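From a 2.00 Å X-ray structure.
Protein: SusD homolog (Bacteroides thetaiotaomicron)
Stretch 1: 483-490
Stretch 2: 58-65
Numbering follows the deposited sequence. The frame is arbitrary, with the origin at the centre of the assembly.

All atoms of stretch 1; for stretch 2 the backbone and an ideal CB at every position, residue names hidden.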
ATOM      1  N   CYS A 483       6.650  14.955  11.329  1.00 30.19           N
ATOM      2  CA  CYS A 483       6.752  13.708  10.576  1.00 27.86           C
ATOM      3  C   CYS A 483       7.003  12.450  11.402  1.00 23.96           C
ATOM      4  O   CYS A 483       8.001  12.344  12.119  1.00 23.52           O
ATOM      5  CB  CYS A 483       7.860  13.807   9.513  1.00 27.84           C
ATOM      6  SG  CYS A 483       7.469  14.861   8.085  1.00 40.52           S
ATOM      7  N   ARG A 484       6.084  11.497  11.294  1.00 20.04           N
ATOM      8  CA  ARG A 484       6.242  10.213  11.960  1.00 17.63           C
ATOM      9  C   ARG A 484       6.609   9.230  10.850  1.00 15.86           C
ATOM     10  O   ARG A 484       7.010   8.103  11.114  1.00 15.24           O
ATOM     11  CB  ARG A 484       4.956   9.789  12.670  1.00 17.38           C
ATOM     12  CG  ARG A 484       4.674  10.639  13.897  1.00 19.40           C
ATOM     13  CD  ARG A 484       3.599  10.052  14.795  1.00 17.05           C
ATOM     14  NE  ARG A 484       3.383  10.929  15.937  1.00 16.17           N
ATOM     15  CZ  ARG A 484       2.469  10.738  16.879  1.00 18.27           C
ATOM     16  NH1 ARG A 484       1.664   9.684  16.831  1.00 16.34           N
ATOM     17  NH2 ARG A 484       2.353  11.619  17.864  1.00 16.49           N
ATOM     18  N   VAL A 485       6.467   9.689   9.604  1.00 14.64           N
ATOM     19  CA  VAL A 485       6.812   8.906   8.411  1.00 12.60           C
ATOM     20  C   VAL A 485       7.253   9.888   7.330  1.00 12.69           C
ATOM     21  O   VAL A 485       6.902  11.061   7.380  1.00 13.07           O
ATOM     22  CB  VAL A 485       5.601   8.106   7.846  1.00 13.42           C
ATOM     23  CG1 VAL A 485       4.936   7.314   8.952  1.00 12.82           C
ATOM     24  CG2 VAL A 485       4.604   9.043   7.173  1.00 11.64           C
ATOM     25  N   PRO A 486       8.049   9.431   6.347  1.00 12.17           N
ATOM     26  CA  PRO A 486       8.456  10.376   5.304  1.00 12.29           C
ATOM     27  C   PRO A 486       7.207  10.724   4.488  1.00 12.34           C
ATOM     28  O   PRO A 486       6.276   9.918   4.399  1.00 11.01           O
ATOM     29  CB  PRO A 486       9.471   9.575   4.482  1.00 12.08           C
ATOM     30  CG  PRO A 486      10.025   8.588   5.482  1.00 13.97           C
ATOM     31  CD  PRO A 486       8.790   8.163   6.230  1.00 12.46           C
ATOM     32  N   GLU A 487       7.170  11.921   3.911  1.00 12.25           N
ATOM     33  CA  GLU A 487       6.023  12.329   3.104  1.00 12.70           C
ATOM     34  C   GLU A 487       6.131  11.745   1.692  1.00 11.90           C
ATOM     35  O   GLU A 487       5.145  11.687   0.952  1.00 12.32           O
ATOM     36  CB  GLU A 487       5.952  13.860   3.003  1.00 16.29           C
ATOM     37  CG  GLU A 487       5.666  14.602   4.309  1.00 16.21           C
ATOM     38  CD  GLU A 487       4.262  14.367   4.847  1.00 19.31           C
ATOM     39  OE1 GLU A 487       3.376  13.939   4.071  1.00 17.22           O
ATOM     40  OE2 GLU A 487       4.040  14.627   6.051  1.00 20.67           O
ATOM     41  N   ARG A 488       7.331  11.306   1.323  1.00 13.67           N
ATOM     42  CA  ARG A 488       7.566  10.752  -0.010  1.00 13.51           C
ATOM     43  C   ARG A 488       9.009  10.298  -0.130  1.00 15.13           C
ATOM     44  O   ARG A 488       9.842  10.641   0.705  1.00 15.69           O
ATOM     45  CB  ARG A 488       7.327  11.833  -1.073  1.00 13.71           C
ATOM     46  CG  ARG A 488       8.309  13.020  -0.966  1.00 15.67           C
ATOM     47  CD  ARG A 488       8.067  14.095  -2.034  1.00 13.72           C
ATOM     48  NE  ARG A 488       8.520  13.701  -3.370  1.00 12.99           N
ATOM     49  CZ  ARG A 488       9.767  13.833  -3.817  1.00 15.15           C
ATOM     50  NH1 ARG A 488      10.710  14.352  -3.042  1.00 14.48           N
ATOM     51  NH2 ARG A 488      10.077  13.445  -5.047  1.00 13.82           N
ATOM     52  N   PHE A 489       9.294   9.520  -1.171  1.00 14.17           N
ATOM     53  CA  PHE A 489      10.656   9.090  -1.455  1.00 14.36           C
ATOM     54  C   PHE A 489      11.173  10.231  -2.327  1.00 13.72           C
ATOM     55  O   PHE A 489      10.376  10.949  -2.930  1.00 13.57           O
ATOM     56  CB  PHE A 489      10.675   7.800  -2.291  1.00 13.12           C
ATOM     57  CG  PHE A 489      10.836   6.538  -1.487  1.00 14.78           C
ATOM     58  CD1 PHE A 489      10.927   6.574  -0.099  1.00 14.73           C
ATOM     59  CD2 PHE A 489      10.896   5.300  -2.130  1.00 15.26           C
ATOM     60  CE1 PHE A 489      11.071   5.395   0.639  1.00 17.34           C
ATOM     61  CE2 PHE A 489      11.040   4.119  -1.399  1.00 16.19           C
ATOM     62  CZ  PHE A 489      11.129   4.170  -0.011  1.00 15.86           C
ATOM     63  N   ARG A 490      12.487  10.419  -2.393  1.00 13.94           N
ATOM     64  CA  ARG A 490      13.032  11.463  -3.252  1.00 13.56           C
ATOM     65  C   ARG A 490      13.724  10.738  -4.399  1.00 14.56           C
ATOM     66  O   ARG A 490      14.132   9.588  -4.249  1.00 13.70           O
ATOM     67  CB  ARG A 490      14.056  12.335  -2.510  1.00 14.68           C
ATOM     68  CG  ARG A 490      15.389  11.643  -2.246  1.00 16.59           C
ATOM     69  CD  ARG A 490      16.488  12.631  -1.878  1.00 16.23           C
ATOM     70  NE  ARG A 490      17.758  11.941  -1.666  1.00 18.00           N
ATOM     71  CZ  ARG A 490      18.944  12.537  -1.632  1.00 18.57           C
ATOM     72  NH1 ARG A 490      19.036  13.851  -1.795  1.00 18.12           N
ATOM     73  NH2 ARG A 490      20.043  11.814  -1.450  1.00 15.93           N
ATOM     74  N   UNK A  58      10.762  -2.928   4.574  1.00 12.87           N
ATOM     75  CA  UNK A  58      11.577  -2.122   5.476  1.00 12.47           C
ATOM     76  C   UNK A  58      11.339  -0.626   5.334  1.00 12.39           C
ATOM     77  O   UNK A  58      11.826   0.167   6.141  1.00 11.65           O
ATOM     78  CB  UNK A  58      13.058  -2.423   5.237  1.00 12.47           C
ATOM     79  N   UNK A  59      10.576  -0.242   4.318  1.00 12.22           N
ATOM     80  CA  UNK A  59      10.264   1.163   4.101  1.00 12.99           C
ATOM     81  C   UNK A  59       8.828   1.487   4.522  1.00 12.45           C
ATOM     82  O   UNK A  59       8.542   1.620   5.716  1.00 12.92           O
ATOM     83  CB  UNK A  59      10.478   1.528   2.631  1.00 12.99           C
ATOM     84  N   UNK A  60       7.931   1.604   3.543  1.00 11.78           N
ATOM     85  CA  UNK A  60       6.528   1.934   3.794  1.00 11.84           C
ATOM     86  C   UNK A  60       5.877   1.158   4.942  1.00 11.40           C
ATOM     87  O   UNK A  60       5.264   1.759   5.826  1.00  9.89           O
ATOM     88  CB  UNK A  60       5.723   1.690   2.516  1.00 11.84           C
ATOM     89  N   UNK A  61       5.996  -0.167   4.913  1.00 10.65           N
ATOM     90  CA  UNK A  61       5.403  -0.995   5.956  1.00 11.53           C
ATOM     91  C   UNK A  61       6.009  -0.751   7.329  1.00 11.68           C
ATOM     92  O   UNK A  61       5.359  -0.940   8.362  1.00 10.98           O
ATOM     93  CB  UNK A  61       5.553  -2.473   5.590  1.00 11.53           C
ATOM     94  N   UNK A  62       7.273  -0.345   7.334  1.00 12.77           N
ATOM     95  CA  UNK A  62       7.982  -0.052   8.569  1.00 13.39           C
ATOM     96  C   UNK A  62       7.537   1.309   9.100  1.00 14.02           C
ATOM     97  O   UNK A  62       7.268   1.455  10.292  1.00 12.49           O
ATOM     98  CB  UNK A  62       9.496  -0.081   8.348  1.00 13.39           C
ATOM     99  N   UNK A  63       7.438   2.293   8.208  1.00 12.93           N
ATOM    100  CA  UNK A  63       7.025   3.641   8.589  1.00 13.20           C
ATOM    101  C   UNK A  63       5.674   3.643   9.318  1.00 14.97           C
ATOM    102  O   UNK A  63       5.541   4.232  10.391  1.00 15.63           O
ATOM    103  CB  UNK A  63       6.948   4.532   7.348  1.00 13.20           C
ATOM    104  N   UNK A  64       4.677   2.987   8.726  1.00 14.14           N
ATOM    105  CA  UNK A  64       3.332   2.952   9.300  1.00 14.57           C
ATOM    106  C   UNK A  64       3.083   1.877  10.349  1.00 13.91           C
ATOM    107  O   UNK A  64       1.962   1.716  10.820  1.00 13.45           O
ATOM    108  CB  UNK A  64       2.318   2.766   8.170  1.00 14.57           C
ATOM    109  N   UNK A  65       4.111   1.119  10.698  1.00 14.36           N
ATOM    110  CA  UNK A  65       3.942   0.125  11.740  1.00 14.40           C
ATOM    111  C   UNK A  65       3.341  -1.224  11.414  1.00 13.90           C
ATOM    112  O   UNK A  65       2.900  -1.929  12.330  1.00 13.38           O
ATOM    113  CB  UNK A  65       3.075   0.750  12.835  1.00 14.40           C
TER

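At position 58 nothing of stretch 1 lies within 5.5 Å of the ideal CB, so this contact does not restrict the choice. The deposited residue is Ile58.

Position 59 points its CA-to-CB bond toward stretch 1, and the ideal CB stands 3.8 Å from Phe489 CZ. It also immediately precedes a helix, at the N-cap position. A small residue would suit the space beside the ring, and serine, threonine, aspartate or asparagine would suit the cap. The residue is Ser59. Its CB meets the edge of the Phe489 ring at CZ, 3.8 Å away, while OG makes no capping bond and is hydrogen-bonded elsewhere in the structure.

Positions 60, 61 and 62 have no atom of stretch 1 within 5.5 Å of their ideal CB atoms. Their helical phi/psi values (-45/-51, -64/-29 and -77/-44) admit most residues, and none of the three requires glycine. They are Ser60, Gly61 and Asn62; Asn62 ND2 gives a weak hydrogen bond to Ile58 O (3.1 Å, N-H...acceptor angle 126°).

Position 63 is the centre of the contact. Its CA lies 5.3 Å from that of Val485, its CA-to-CB bond points toward stretch 1, and the ideal CB is 3.8 Å from Val485 CG1 and 4.2 Å from Pro486 CD. The surroundings are largely apolar, with the Phe489 ring farther along, so a long aliphatic or an aromatic side chain would fit; a flat ring could also use the proline CH groups. The residue is Tyr63, with chi1 at -56° (m). Pro486 CD sits 3.5 Å from the Tyr63 ring centroid, only 12° off the normal, a CH-pi contact over one face. The ring's reach brings Tyr63 OH to 3.4 Å from Phe489 CE1, near the plane of the phenylalanine ring, so the two aromatics meet edge to edge. No direct hydrogen bond joins the stretches. Instead, one water donates to both Tyr63 O (3.0 Å) and Arg484 O (2.8 Å), bridging two acceptors that could not bond to each other.

Position 64 is sideways to stretch 1, its ideal CB 5.3 Å from Val485 CG1. Many side chains are possible, aliphatic ones among them. Ile64 is found; its CG2 comes to 4.5 Å from Val485 CG1, whereas its CD1 lies farther off, 7.4 Å from Val485 CG1, and its backbone N is 4.3 Å from the same Val485 CG1.

Position 65 has phi/psi of 82/16, where a CB would jam against the preceding carbonyl O. This calls for glycine irrespective of stretch 1, and Gly65 ends the helix in a Schellman motif.

Stretch 2 (58-65) ISSGNYIG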
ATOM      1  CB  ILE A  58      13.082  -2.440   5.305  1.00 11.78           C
ATOM      2  CG1 ILE A  58      13.636  -1.789   4.039  1.00 11.98           C
ATOM      3  CG2 ILE A  58      13.273  -3.955   5.232  1.00 11.45           C
ATOM      4  CD1 ILE A  58      15.142  -1.961   3.889  1.00 12.77           C
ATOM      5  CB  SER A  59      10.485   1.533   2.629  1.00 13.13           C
ATOM      6  OG  SER A  59       9.773   0.656   1.769  1.00 15.16           O
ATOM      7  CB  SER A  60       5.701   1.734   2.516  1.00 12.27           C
ATOM      8  OG  SER A  60       5.776   0.393   2.062  1.00 15.36           O
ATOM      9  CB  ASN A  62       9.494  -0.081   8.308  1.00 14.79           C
ATOM     10  CG  ASN A  62      10.283   0.796   9.269  1.00 19.63           C
ATOM     11  OD1 ASN A  62      10.216   0.634  10.493  1.00 17.78           O
ATOM     12  ND2 ASN A  62      11.051   1.726   8.711  1.00 17.37           N
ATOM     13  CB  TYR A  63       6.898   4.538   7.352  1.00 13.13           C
ATOM     14  CG  TYR A  63       8.135   4.646   6.472  1.00 12.83           C
ATOM     15  CD1 TYR A  63       8.012   4.944   5.113  1.00 13.60           C
ATOM     16  CD2 TYR A  63       9.418   4.453   6.989  1.00 12.87           C
ATOM     17  CE1 TYR A  63       9.131   5.043   4.287  1.00 15.16           C
ATOM     18  CE2 TYR A  63      10.549   4.549   6.171  1.00 14.10           C
ATOM     19  CZ  TYR A  63      10.394   4.841   4.820  1.00 14.64           C
ATOM     20  OH  TYR A  63      11.493   4.912   3.994  1.00 15.93           O
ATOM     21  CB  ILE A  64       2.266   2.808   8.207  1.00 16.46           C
ATOM     22  CG1 ILE A  64       2.458   1.477   7.475  1.00 17.70           C
ATOM     23  CG2 ILE A  64       2.333   4.001   7.262  1.00 16.10           C
ATOM     24  CD1 ILE A  64       1.553   1.293   6.296  1.00 19.18           C
TER
HETATM   25  O   HOH W   1       7.990   5.517  11.570  1.00 26.56           O
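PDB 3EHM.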